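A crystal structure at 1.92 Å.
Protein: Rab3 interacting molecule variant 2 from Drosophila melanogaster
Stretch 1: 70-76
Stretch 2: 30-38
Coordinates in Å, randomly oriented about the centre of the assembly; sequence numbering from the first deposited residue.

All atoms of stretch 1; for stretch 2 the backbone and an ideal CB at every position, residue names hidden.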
# COMPACT_ATOMS: atom_id res chain seq x y z
N THR A 70 -1.44 -15.74 6.98
CA THR A 70 -0.77 -14.95 8.00
C THR A 70 -1.54 -13.67 8.33
O THR A 70 -2.21 -13.10 7.46
CB THR A 70 0.67 -14.55 7.55
OG1 THR A 70 1.32 -13.80 8.58
CG2 THR A 70 0.62 -13.71 6.29
N CYS A 71 -1.45 -13.21 9.58
CA CYS A 71 -2.01 -11.92 9.94
C CYS A 71 -0.92 -10.86 10.05
O CYS A 71 -1.20 -9.71 10.40
CB CYS A 71 -2.76 -12.01 11.26
SG CYS A 71 -4.00 -13.28 11.28
N GLU A 72 0.31 -11.26 9.76
CA GLU A 72 1.46 -10.36 9.83
C GLU A 72 2.30 -10.46 8.56
O GLU A 72 3.46 -10.86 8.62
CB GLU A 72 2.33 -10.74 11.04
CG GLU A 72 1.54 -11.08 12.30
CD GLU A 72 1.11 -9.85 13.07
OE1 GLU A 72 1.83 -8.84 13.01
OE2 GLU A 72 0.06 -9.90 13.75
N PRO A 73 1.73 -10.09 7.41
CA PRO A 73 2.48 -10.24 6.15
C PRO A 73 3.68 -9.30 6.07
O PRO A 73 3.58 -8.14 6.46
CB PRO A 73 1.45 -9.82 5.09
CG PRO A 73 0.54 -8.82 5.82
CD PRO A 73 0.42 -9.42 7.21
N ARG A 74 4.80 -9.80 5.56
CA ARG A 74 5.95 -8.94 5.26
C ARG A 74 6.27 -9.02 3.77
O ARG A 74 6.40 -10.12 3.22
CB ARG A 74 7.17 -9.34 6.09
CG ARG A 74 6.90 -9.42 7.60
CD ARG A 74 8.16 -9.68 8.41
NE ARG A 74 9.16 -8.63 8.21
CZ ARG A 74 9.22 -7.51 8.92
NH1 ARG A 74 8.33 -7.28 9.88
NH2 ARG A 74 10.16 -6.61 8.67
N TRP A 75 6.38 -7.87 3.12
CA TRP A 75 6.68 -7.86 1.69
C TRP A 75 8.07 -7.30 1.39
O TRP A 75 8.78 -7.82 0.52
CB TRP A 75 5.62 -7.07 0.91
CG TRP A 75 4.20 -7.56 1.10
CD1 TRP A 75 3.61 -8.65 0.52
CD2 TRP A 75 3.20 -6.95 1.93
NE1 TRP A 75 2.30 -8.76 0.95
CE2 TRP A 75 2.02 -7.71 1.80
CE3 TRP A 75 3.19 -5.81 2.75
CZ2 TRP A 75 0.84 -7.39 2.49
CZ3 TRP A 75 2.02 -5.49 3.43
CH2 TRP A 75 0.86 -6.28 3.29
N GLY A 76 8.46 -6.24 2.10
CA GLY A 76 9.69 -5.53 1.81
C GLY A 76 9.77 -5.09 0.35
O GLY A 76 10.83 -5.15 -0.26
N UNK A 30 6.52 -2.22 3.73
CA UNK A 30 7.38 -3.08 4.52
C UNK A 30 6.61 -4.31 4.96
O UNK A 30 6.96 -5.44 4.60
CB UNK A 30 7.94 -2.33 5.73
N UNK A 31 5.55 -4.08 5.72
CA UNK A 31 4.76 -5.16 6.29
C UNK A 31 3.44 -4.61 6.78
O UNK A 31 3.20 -3.40 6.72
CB UNK A 31 5.51 -5.85 7.43
N UNK A 32 2.59 -5.51 7.26
CA UNK A 32 1.35 -5.13 7.92
C UNK A 32 1.26 -6.01 9.14
O UNK A 32 1.85 -7.08 9.17
CB UNK A 32 0.13 -5.28 7.01
N UNK A 33 0.51 -5.57 10.15
CA UNK A 33 0.42 -6.32 11.39
C UNK A 33 -0.98 -6.20 11.97
O UNK A 33 -1.69 -5.23 11.67
CB UNK A 33 1.46 -5.83 12.40
N UNK A 34 -1.40 -7.17 12.77
CA UNK A 34 -2.65 -7.08 13.50
C UNK A 34 -3.90 -7.28 12.66
O UNK A 34 -5.00 -6.91 13.07
CB UNK A 34 -2.73 -5.72 14.19
N UNK A 35 -3.76 -7.88 11.49
CA UNK A 35 -4.92 -8.17 10.66
C UNK A 35 -5.82 -9.19 11.35
O UNK A 35 -5.35 -10.04 12.11
CB UNK A 35 -4.48 -8.68 9.29
N UNK A 36 -7.12 -9.12 11.08
CA UNK A 36 -8.06 -10.07 11.63
C UNK A 36 -7.91 -11.41 10.93
O UNK A 36 -7.37 -11.49 9.82
CB UNK A 36 -9.49 -9.55 11.50
N UNK A 37 -8.38 -12.47 11.58
CA UNK A 37 -8.59 -13.75 10.91
C UNK A 37 -9.86 -13.66 10.08
O UNK A 37 -10.65 -12.72 10.22
CB UNK A 37 -8.68 -14.90 11.92
N UNK A 38 -10.07 -14.62 9.20
CA UNK A 38 -11.36 -14.73 8.52
C UNK A 38 -12.38 -15.27 9.52
O UNK A 38 -12.01 -15.78 10.58
CB UNK A 38 -11.27 -15.63 7.29

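Strand 30-33 runs antiparallel to strand 74-76, and their axes approach to 4.6 Å.

At position 30 the CA-to-CB bond points away from stretch 1. The backbone does the pairing: its O accepts hydrogen bonds from Trp-75 N (2.9 Å) and Gly-76 N (3.0 Å). Many side chains would fit, beta-branched ones among them. The residue is Val-30, chi1 t.

Position 31 forms a non-hydrogen-bonded antiparallel pair with Arg-74, and both side chains lie on the same face of the sheet. The ideal CB is only 3.1 Å from Pro-73 O and 3.8 Å from Arg-74 CA, so space close to the backbone is tight. A small or slender side chain suits, and a larger one would have to lead away from that carbonyl. The residue is Cys-31, chi1 p. Its CB packs 3.9 Å from Arg-74 CG and lies over one face of the guanidinium.

At position 32 the backbone N donates to Pro-73 O (2.9 Å). The ideal CB sits 3.8 Å from Pro-73 CG and 3.9 Å from Trp-75 CH2. These apolar neighbours favour a small apolar side chain. The residue is Ala-32, whose CB touches both Pro-73 CG (3.7 Å) and Trp-75 CH2 (3.9 Å).

Position 33 has extended backbone angles and a CB pointing sideways. Its ideal CB is 3.1 Å from Glu-72 OE1, so a carboxylate is at hand. A polar side chain such as Thr, Ser or Asn is plausible. The residue is Thr-33, chi1 t. Its OG1 is modelled 2.2 Å from Glu-72 OE1, too short to interpret as a hydrogen bond.

Position 34 has phi 75° and psi 18°, which favours glycine. The residue is Gly-34. Its N donates to Glu-72 OE2 (3.2 Å).

At position 35 the CB points toward stretch 1, 3.6 Å from Cys-71 O and 5.4 Å from Pro-73 CD. An apolar side chain, Leu, Ile or Met, could reach the proline. The residue is Leu-35. Its CD1 packs 3.7 Å from Pro-73 CD, and its N makes a weak hydrogen bond to Cys-71 O (3.3 Å).

Position 36 points away, and little restricts it here. It is Ser-36, and its OG is hydrogen-bonded elsewhere in the structure.

At position 37 CA-to-CB points sideways, and the ideal CB is 5.0 Å from Cys-71 SG. A longer apolar chain could reach the sulfur. The residue is Leu-37, and its CD2 lies 3.4 Å from Cys-71 SG.

Position 38 is out of reach, so stretch 1 sets no preference. It is Arg-38.

Stretch 2 30-38: VCATGLSLR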
# COMPACT_ATOMS: atom_id res chain seq x y z
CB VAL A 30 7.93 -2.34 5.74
CG1 VAL A 30 8.87 -3.22 6.54
CG2 VAL A 30 8.63 -1.07 5.28
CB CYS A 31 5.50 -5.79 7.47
SG CYS A 31 5.53 -4.74 8.95
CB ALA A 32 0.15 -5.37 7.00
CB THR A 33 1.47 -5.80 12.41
OG1 THR A 33 1.62 -6.75 13.48
CG2 THR A 33 1.06 -4.47 13.01
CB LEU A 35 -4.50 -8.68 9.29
CG LEU A 35 -3.46 -7.83 8.57
CD1 LEU A 35 -3.18 -8.43 7.21
CD2 LEU A 35 -3.91 -6.38 8.45
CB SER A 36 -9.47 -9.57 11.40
OG SER A 36 -9.66 -9.32 10.01
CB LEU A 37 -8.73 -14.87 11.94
CG LEU A 37 -7.62 -15.05 12.97
CD1 LEU A 37 -8.06 -15.99 14.08
CD2 LEU A 37 -6.36 -15.57 12.29
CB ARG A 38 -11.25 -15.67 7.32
CG ARG A 38 -10.25 -15.22 6.27
CD ARG A 38 -10.23 -16.22 5.12
NE ARG A 38 -9.34 -15.80 4.04
CZ ARG A 38 -8.90 -16.61 3.09
NH1 ARG A 38 -8.09 -16.15 2.14
NH2 ARG A 38 -9.26 -17.89 3.07
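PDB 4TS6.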